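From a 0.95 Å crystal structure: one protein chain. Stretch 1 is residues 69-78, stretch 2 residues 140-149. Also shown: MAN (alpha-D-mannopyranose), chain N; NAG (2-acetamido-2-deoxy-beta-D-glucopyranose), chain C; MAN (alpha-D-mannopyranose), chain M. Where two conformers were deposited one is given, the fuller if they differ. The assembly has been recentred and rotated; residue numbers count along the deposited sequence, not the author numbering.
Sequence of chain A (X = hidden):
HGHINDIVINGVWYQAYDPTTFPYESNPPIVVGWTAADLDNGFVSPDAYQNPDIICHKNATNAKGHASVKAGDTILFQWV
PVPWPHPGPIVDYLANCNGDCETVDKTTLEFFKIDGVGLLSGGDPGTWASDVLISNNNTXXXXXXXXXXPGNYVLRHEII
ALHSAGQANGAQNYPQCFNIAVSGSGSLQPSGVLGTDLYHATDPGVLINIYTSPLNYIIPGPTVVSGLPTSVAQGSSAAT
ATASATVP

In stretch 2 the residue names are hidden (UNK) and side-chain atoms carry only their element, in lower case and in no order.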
ATOM      1  N   VAL A  69     -11.027  10.896   6.783  1.00  7.17           N
ATOM      2  CA  VAL A  69      -9.971  11.805   6.438  0.75  8.11           C
ATOM      3  C   VAL A  69     -10.482  12.893   5.519  1.00  8.84           C
ATOM      4  O   VAL A  69     -11.560  12.788   4.894  1.00  9.33           O
ATOM      5  CB  VAL A  69      -8.862  11.085   5.728  0.75  8.60           C
ATOM      6  CG1 VAL A  69      -8.485   9.856   6.501  0.75  9.25           C
ATOM      7  CG2 VAL A  69      -9.251  10.705   4.336  0.75  8.24           C
ATOM      8  N   LYS A  70      -9.705  13.968   5.483  0.67  9.48           N
ATOM      9  CA  LYS A  70      -9.970  15.078   4.574  0.67 10.42           C
ATOM     10  C   LYS A  70      -9.025  14.992   3.395  0.67  9.61           C
ATOM     11  O   LYS A  70      -7.830  14.686   3.552  0.67  9.96           O
ATOM     12  CB  LYS A  70      -9.782  16.406   5.279  0.67 12.11           C
ATOM     13  CG  LYS A  70     -10.842  16.658   6.396  0.67 13.38           C
ATOM     14  CD  LYS A  70     -10.639  17.972   7.166  0.67 16.41           C
ATOM     15  CE  LYS A  70     -11.871  18.453   7.913  0.67 18.83           C
ATOM     16  NZ  LYS A  70     -11.831  19.932   8.007  0.67 20.10           N
ATOM     17  N   ALA A  71      -9.520  15.274   2.203  1.00  9.32           N
ATOM     18  CA  ALA A  71      -8.667  15.401   1.067  1.00  8.67           C
ATOM     19  C   ALA A  71      -7.545  16.385   1.407  1.00  8.35           C
ATOM     20  O   ALA A  71      -7.778  17.413   2.024  1.00  9.04           O
ATOM     21  CB  ALA A  71      -9.463  15.885  -0.129  1.00  9.06           C
ATOM     22  N   GLY A  72      -6.309  16.013   1.061  1.00  8.38           N
ATOM     23  CA  GLY A  72      -5.125  16.779   1.403  1.00  8.50           C
ATOM     24  C   GLY A  72      -4.377  16.250   2.630  1.00  8.63           C
ATOM     25  O   GLY A  72      -3.242  16.611   2.826  1.00  9.71           O
ATOM     26  N   ASP A  73      -5.023  15.402   3.424  1.00  9.00           N
ATOM     27  CA  ASP A  73      -4.372  14.840   4.610  1.00  8.68           C
ATOM     28  C   ASP A  73      -3.240  13.899   4.201  1.00  7.44           C
ATOM     29  O   ASP A  73      -3.284  13.277   3.127  1.00  7.75           O
ATOM     30  CB  ASP A  73      -5.403  14.009   5.452  1.00 10.49           C
ATOM     31  CG  ASP A  73      -6.424  14.825   6.197  0.80 10.40           C
ATOM     32  OD1 ASP A  73      -6.284  16.066   6.210  0.80 12.39           O
ATOM     33  OD2 ASP A  73      -7.350  14.191   6.820  0.80 11.15           O
ATOM     34  N   THR A  74      -2.228  13.804   5.069  1.00  8.13           N
ATOM     35  CA  THR A  74      -1.181  12.839   4.834  1.00  7.53           C
ATOM     36  C   THR A  74      -1.360  11.653   5.785  1.00  7.01           C
ATOM     37  O   THR A  74      -1.850  11.762   6.900  1.00 10.42           O
ATOM     38  CB  THR A  74       0.235  13.357   4.919  1.00 10.26           C
ATOM     39  OG1 THR A  74       0.591  13.573   6.251  1.00 14.05           O
ATOM     40  CG2 THR A  74       0.492  14.478   3.959  1.00 11.12           C
ATOM     41  N   ILE A  75      -0.992  10.493   5.257  1.00  5.69           N
ATOM     42  CA  ILE A  75      -1.108   9.219   5.981  1.00  5.25           C
ATOM     43  C   ILE A  75       0.285   8.600   6.032  1.00  4.84           C
ATOM     44  O   ILE A  75       0.937   8.411   5.003  1.00  5.44           O
ATOM     45  CB  ILE A  75      -2.088   8.276   5.265  1.00  5.38           C
ATOM     46  CG1 ILE A  75      -3.477   8.940   5.194  1.00  6.14           C
ATOM     47  CG2 ILE A  75      -2.133   6.928   6.009  1.00  5.79           C
ATOM     48  CD1 ILE A  75      -4.540   8.095   4.554  1.00  7.32           C
ATOM     49  N   LEU A  76       0.715   8.308   7.246  1.00  4.62           N
ATOM     50  CA  LEU A  76       1.973   7.626   7.529  1.00  4.76           C
ATOM     51  C   LEU A  76       1.684   6.163   7.784  1.00  4.48           C
ATOM     52  O   LEU A  76       0.818   5.813   8.602  1.00  5.32           O
ATOM     53  CB  LEU A  76       2.657   8.305   8.738  1.00  4.81           C
ATOM     54  CG  LEU A  76       3.957   7.644   9.196  1.00  5.19           C
ATOM     55  CD1 LEU A  76       4.862   8.688   9.750  1.00  7.36           C
ATOM     56  CD2 LEU A  76       3.684   6.523  10.227  1.00  6.20           C
ATOM     57  N   PHE A  77       2.415   5.295   7.082  1.00  4.37           N
ATOM     58  CA  PHE A  77       2.346   3.848   7.257  1.00  4.20           C
ATOM     59  C   PHE A  77       3.553   3.401   8.076  1.00  4.29           C
ATOM     60  O   PHE A  77       4.679   3.740   7.730  1.00  4.91           O
ATOM     61  CB  PHE A  77       2.401   3.133   5.920  1.00  4.34           C
ATOM     62  CG  PHE A  77       1.312   3.523   4.970  1.00  4.61           C
ATOM     63  CD1 PHE A  77       0.030   2.995   5.046  1.00  4.66           C
ATOM     64  CD2 PHE A  77       1.601   4.452   3.985  1.00  5.64           C
ATOM     65  CE1 PHE A  77      -0.935   3.391   4.148  1.00  5.51           C
ATOM     66  CE2 PHE A  77       0.671   4.832   3.068  1.00  6.16           C
ATOM     67  CZ  PHE A  77      -0.600   4.311   3.139  1.00  6.48           C
ATOM     68  N   GLN A  78       3.313   2.621   9.136  1.00  4.19           N
ATOM     69  CA  GLN A  78       4.384   2.107  10.006  1.00  3.85           C
ATOM     70  C   GLN A  78       4.547   0.612   9.804  1.00  4.08           C
ATOM     71  O   GLN A  78       3.670  -0.165  10.206  1.00  4.56           O
ATOM     72  CB  GLN A  78       4.047   2.391  11.451  1.00  4.18           C
ATOM     73  CG  GLN A  78       5.085   1.859  12.455  1.00  4.41           C
ATOM     74  CD  GLN A  78       6.349   2.675  12.393  1.00  4.49           C
ATOM     75  OE1 GLN A  78       6.348   3.856  12.787  1.00  4.93           O
ATOM     76  NE2 GLN A  78       7.433   2.087  11.877  1.00  4.69           N
ATOM     77  N   UNK A 140       6.434   5.268   5.585  1.00  4.13           N
ATOM     78  CA  UNK A 140       6.190   5.883   4.269  1.00  4.19           C
ATOM     79  C   UNK A 140       5.044   6.827   4.447  1.00  4.32           C
ATOM     80  O   UNK A 140       4.072   6.506   5.155  1.00  4.55           O
ATOM     81  c   UNK A 140       8.328   5.721   1.234  1.00  5.04           C
ATOM     82  c   UNK A 140       5.860   4.836   3.210  1.00  4.38           C
ATOM     83  n   UNK A 140       5.078   6.222  -0.128  1.00  4.63           N
ATOM     84  c   UNK A 140       7.290   6.749  -1.215  1.00  5.17           C
ATOM     85  c   UNK A 140       5.818   5.386   1.827  1.00  4.26           C
ATOM     86  c   UNK A 140       9.151   6.149   0.230  1.00  5.65           C
ATOM     87  c   UNK A 140       4.707   5.702   1.071  1.00  4.34           C
ATOM     88  c   UNK A 140       8.645   6.681  -0.964  1.00  5.92           C
ATOM     89  c   UNK A 140       6.443   6.295  -0.192  1.00  4.68           C
ATOM     90  c   UNK A 140       6.943   5.770   1.039  1.00  4.21           C
ATOM     91  N   UNK A 141       5.091   7.995   3.776  1.00  4.34           N
ATOM     92  CA  UNK A 141       4.037   9.004   3.822  0.81  4.68           C
ATOM     93  C   UNK A 141       3.413   9.157   2.457  1.00  4.29           C
ATOM     94  O   UNK A 141       4.127   9.346   1.472  1.00  4.76           O
ATOM     95  c   UNK A 141       3.521  11.442   4.291  0.81  6.43           C
ATOM     96  c   UNK A 141       4.603  10.358   4.298  0.81  5.96           C
ATOM     97  c   UNK A 141       5.175  10.191   5.700  0.81  7.03           C
ATOM     98  N   UNK A 142       2.068   9.101   2.399  0.93  5.03           N
ATOM     99  CA  UNK A 142       1.307   9.404   1.164  0.93  5.26           C
ATOM    100  C   UNK A 142       0.348  10.535   1.481  0.93  5.47           C
ATOM    101  O   UNK A 142      -0.168  10.630   2.582  0.93  6.78           O
ATOM    102  c   UNK A 142       0.222   8.272  -0.856  0.93  6.69           C
ATOM    103  c   UNK A 142       0.598   8.125   0.616  0.93  5.86           C
ATOM    104  c   UNK A 142      -0.597   7.747   1.470  0.93  6.09           C
ATOM    105  N   UNK A 143       0.068  11.347   0.468  1.00  5.91           N
ATOM    106  CA  UNK A 143      -0.912  12.410   0.577  0.54  5.93           C
ATOM    107  C   UNK A 143      -2.181  12.068  -0.187  1.00  5.99           C
ATOM    108  O   UNK A 143      -2.119  11.716  -1.374  1.00  6.50           O
ATOM    109  c   UNK A 143      -1.314  14.855   0.088  0.54  7.37           C
ATOM    110  n   UNK A 143      -1.024  18.502  -1.186  0.54 10.66           N
ATOM    111  c   UNK A 143      -0.308  13.722   0.090  0.54  6.19           C
ATOM    112  c   UNK A 143      -0.665  16.199  -0.223  0.54  8.65           C
ATOM    113  c   UNK A 143      -1.672  17.221  -0.744  0.54  9.68           C
ATOM    114  N   UNK A 144      -3.318  12.155   0.493  1.00  6.17           N
ATOM    115  CA  UNK A 144      -4.590  12.015  -0.219  1.00  6.45           C
ATOM    116  C   UNK A 144      -4.774  13.301  -1.072  1.00  6.59           C
ATOM    117  O   UNK A 144      -4.693  14.410  -0.543  1.00  7.33           O
ATOM    118  c   UNK A 144      -7.055  11.811   0.033  1.00  7.37           C
ATOM    119  c   UNK A 144      -5.325   9.322   0.924  1.00  8.31           C
ATOM    120  c   UNK A 144      -5.734  11.866   0.766  1.00  6.98           C
ATOM    121  c   UNK A 144      -5.518  10.630   1.645  1.00  7.49           C
ATOM    122  N   UNK A 145      -4.957  13.176  -2.387  1.00  6.90           N
ATOM    123  CA  UNK A 145      -4.993  14.383  -3.255  1.00  7.78           C
ATOM    124  C   UNK A 145      -5.970  15.423  -2.743  1.00  8.19           C
ATOM    125  O   UNK A 145      -7.091  15.099  -2.341  1.00  8.61           O
ATOM    126  c   UNK A 145      -5.013  11.937  -3.181  1.00  7.40           C
ATOM    127  c   UNK A 145      -4.824  12.421  -4.612  1.00  8.51           C
ATOM    128  c   UNK A 145      -5.410  13.799  -4.597  1.00  8.58           C
ATOM    129  N   UNK A 146      -5.549  16.686  -2.798  1.00  9.68           N
ATOM    130  CA  UNK A 146      -6.377  17.788  -2.349  1.00  9.97           C
ATOM    131  C   UNK A 146      -7.731  17.840  -3.043  1.00  9.27           C
ATOM    132  O   UNK A 146      -8.716  18.229  -2.422  1.00 10.58           O
ATOM    133  c   UNK A 146      -5.661  19.132  -2.630  1.00 11.57           C
ATOM    134  c   UNK A 146      -4.437  19.377  -1.789  1.00 13.91           C
ATOM    135  o   UNK A 146      -4.538  19.188  -0.590  1.00 16.07           O
ATOM    136  o   UNK A 146      -3.388  19.852  -2.297  1.00 21.46           O
ATOM    137  N   UNK A 147      -7.741  17.454  -4.313  1.00  9.07           N
ATOM    138  CA  UNK A 147      -8.956  17.544  -5.105  0.57  9.74           C
ATOM    139  C   UNK A 147      -9.720  16.241  -5.253  1.00  8.58           C
ATOM    140  O   UNK A 147     -10.688  16.147  -6.027  1.00  9.22           O
ATOM    141  o   UNK A 147      -8.612  20.277  -5.231  0.57 16.50           O
ATOM    142  n   UNK A 147      -7.864  20.282  -7.340  0.57 17.19           N
ATOM    143  c   UNK A 147      -8.639  18.194  -6.445  0.57 12.66           C
ATOM    144  c   UNK A 147      -8.371  19.682  -6.292  0.57 15.23           C
ATOM    145  N   UNK A 148      -9.364  15.201  -4.471  1.00  8.07           N
ATOM    146  CA  UNK A 148     -10.070  13.931  -4.586  1.00  7.61           C
ATOM    147  C   UNK A 148     -11.548  14.100  -4.270  1.00  8.06           C
ATOM    148  O   UNK A 148     -11.910  14.710  -3.264  1.00  8.53           O
ATOM    149  c   UNK A 148     -10.011  11.505  -3.729  1.00  8.07           C
ATOM    150  c   UNK A 148      -9.461  12.924  -3.608  1.00  7.64           C
ATOM    151  c   UNK A 148      -9.731  10.859  -5.037  1.00  9.98           C
ATOM    152  c   UNK A 148      -9.488  10.624  -2.624  1.00  7.73           C
ATOM    153  N   UNK A 149     -12.400  13.478  -5.072  1.00  8.06           N
ATOM    154  CA  UNK A 149     -13.829  13.570  -4.827  1.00  8.55           C
ATOM    155  C   UNK A 149     -14.175  12.886  -3.510  1.00  7.80           C
ATOM    156  O   UNK A 149     -13.599  11.825  -3.172  1.00  8.28           O
ATOM    157  c   UNK A 149     -14.588  12.873  -5.922  1.00  9.54           C
TER
HETATM  158  C1  MAN N 313       3.357  13.777  11.188  0.58  6.80           C
HETATM  159  C2  MAN N 313       1.906  13.339  11.299  0.58  6.04           C
HETATM  160  C3  MAN N 313       1.628  12.186  10.307  0.58  5.92           C
HETATM  161  C4  MAN N 313       2.011  12.629   8.912  0.58  6.12           C
HETATM  162  C5  MAN N 313       3.480  13.035   8.924  0.58  7.14           C
HETATM  163  C6  MAN N 313       3.952  13.566   7.602  0.58  8.58           C
HETATM  164  O2  MAN N 313       1.028  14.412  11.023  0.58  6.60           O
HETATM  165  O3  MAN N 313       0.257  11.813  10.399  0.58  5.96           O
HETATM  166  O4  MAN N 313       1.788  11.554   8.011  0.58  6.78           O
HETATM  167  O5  MAN N 313       3.714  14.076   9.854  0.58  7.27           O
HETATM  168  O6  MAN N 313       3.069  14.616   7.129  0.58 10.47           O
HETATM  169  C1  NAG C 302      10.317   3.179  15.300  0.85  5.59           C
HETATM  170  C2  NAG C 302      10.021   3.801  16.632  0.85  5.50           C
HETATM  171  C3  NAG C 302       9.774   2.676  17.634  0.85  6.62           C
HETATM  172  C4  NAG C 302       8.679   1.755  17.178  0.85  6.68           C
HETATM  173  C5  NAG C 302       8.904   1.302  15.744  0.85  6.92           C
HETATM  174  C6  NAG C 302       7.694   0.636  15.160  0.85  7.85           C
HETATM  175  C7  NAG C 302      10.924   5.796  17.691  0.85  5.95           C
HETATM  176  C8  NAG C 302      12.158   6.549  18.077  0.85  7.06           C
HETATM  177  N2  NAG C 302      11.112   4.644  17.056  0.85  5.58           N
HETATM  178  O3  NAG C 302       9.463   3.186  18.941  0.85  7.34           O
HETATM  179  O4  NAG C 302       8.585   0.590  18.023  0.85  8.56           O
HETATM  180  O5  NAG C 302       9.163   2.457  14.891  0.85  5.76           O
HETATM  181  O6  NAG C 302       6.542   1.460  15.253  0.85  8.03           O
HETATM  182  O7  NAG C 302       9.786   6.237  17.920  0.85  6.54           O
HETATM  183  C1  MAN M 312       8.766   7.425  12.479  1.00  5.09           C
HETATM  184  C2  MAN M 312       7.673   6.890  13.361  1.00  5.28           C
HETATM  185  C3  MAN M 312       7.396   7.822  14.519  1.00  5.14           C
HETATM  186  C4  MAN M 312       8.656   8.183  15.265  1.00  5.39           C
HETATM  187  C5  MAN M 312       9.733   8.643  14.290  1.00  5.48           C
HETATM  188  C6  MAN M 312      11.075   8.837  14.954  1.00  6.99           C
HETATM  189  O2  MAN M 312       8.111   5.618  13.846  1.00  5.89           O
HETATM  190  O3  MAN M 312       6.454   7.231  15.427  1.00  6.12           O
HETATM  191  O4  MAN M 312       8.360   9.246  16.183  1.00  6.32           O
HETATM  192  O5  MAN M 312       9.924   7.720  13.222  1.00  5.20           O
HETATM  193  O6  MAN M 312      12.007   9.433  14.050  1.00  9.66           O

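Position 140 carries one carbon followed by fused five- and six-membered rings holding eight carbons and one nitrogen. Its CB lies 4.3 Å from F77 CD2, which sits at the edge of the ring system, while the far end of the side chain leads away from stretch 1. An indole is unmistakable: W140. Its broad apolar surface suits a buried place beside phenylalanine, and its ring nitrogen is satisfied elsewhere in the structure. The backbone pairs twice with F77, F77 N to W140 O at 2.8 Å and W140 N to F77 O at 3.2 Å.

At position 141 one carbon carries two more, three in all, with no heteroatom. Such a fork at CB is valine, V141. It shares a face of the sheet with T74 and L76; its CG2 is 4.3 Å from L76 CD1 and its CG1 3.9 Å from T74 CB. Branching close to the backbone is well tolerated in an extended strand. On this face CG1 also lies 4.0 Å from C6 of the chain N mannose.

Position 142 shows the same three-carbon fork, now on the face of I75 and F77. It is V142, whose CG1 packs 3.6 Å from F77 CE2 and 4.1 Å from I75 CB, a compact filler between two larger apolar side chains. Its backbone forms a hydrogen-bonded pair with I75: I75 N to V142 O is 2.8 Å, V142 N to I75 O 2.9 Å.

At position 143 four carbons run in a row to a nitrogen, the signature of lysine. K143 is partly exposed, its CB 4.0 Å from T74 CG2 and its CG 3.8 Å from G72 O, so the aliphatic stem packs while the amine reaches onward.

Position 144 has four carbons, forked at the first, with one arm two carbons long: isoleucine. I144 points toward stretch 1 and sets its CD1 3.9 Å from I75 CD1, extending the buried apolar packing beyond the strand.

Three carbons close a ring onto the backbone nitrogen at position 145. P145 lacks an amide hydrogen and opens a type I turn whose corners are positions 146 and 147.

Position 146 has two carbons, the second bearing two oxygens: D146. Its OD2 forms a salt bridge with K143 NZ at 2.9 Å, and its OD1 approaches G72 CA to 3.2 Å, a space open because glycine has no side chain.

Position 147 ends in one oxygen and one nitrogen on its second carbon; exposed N147 suits a polar turn. Position 148, four carbons forked at the second, is L148, buried and pointing toward stretch 1; its N closes the turn on P145 O at 3.1 Å. Position 149 has one carbon, A149, and makes no contact.

The contact works as an antiparallel strand pair. Alternating side chains place I75, F77, W140 and V142 on one face, T74, L76, V141 and K143 on the other. Beyond it, I144 N to D73 O (2.9 Å) and G72 N to I144 O (2.8 Å) join the loops.

Stretch 2, residues 140-149: WVVKIPDNLA
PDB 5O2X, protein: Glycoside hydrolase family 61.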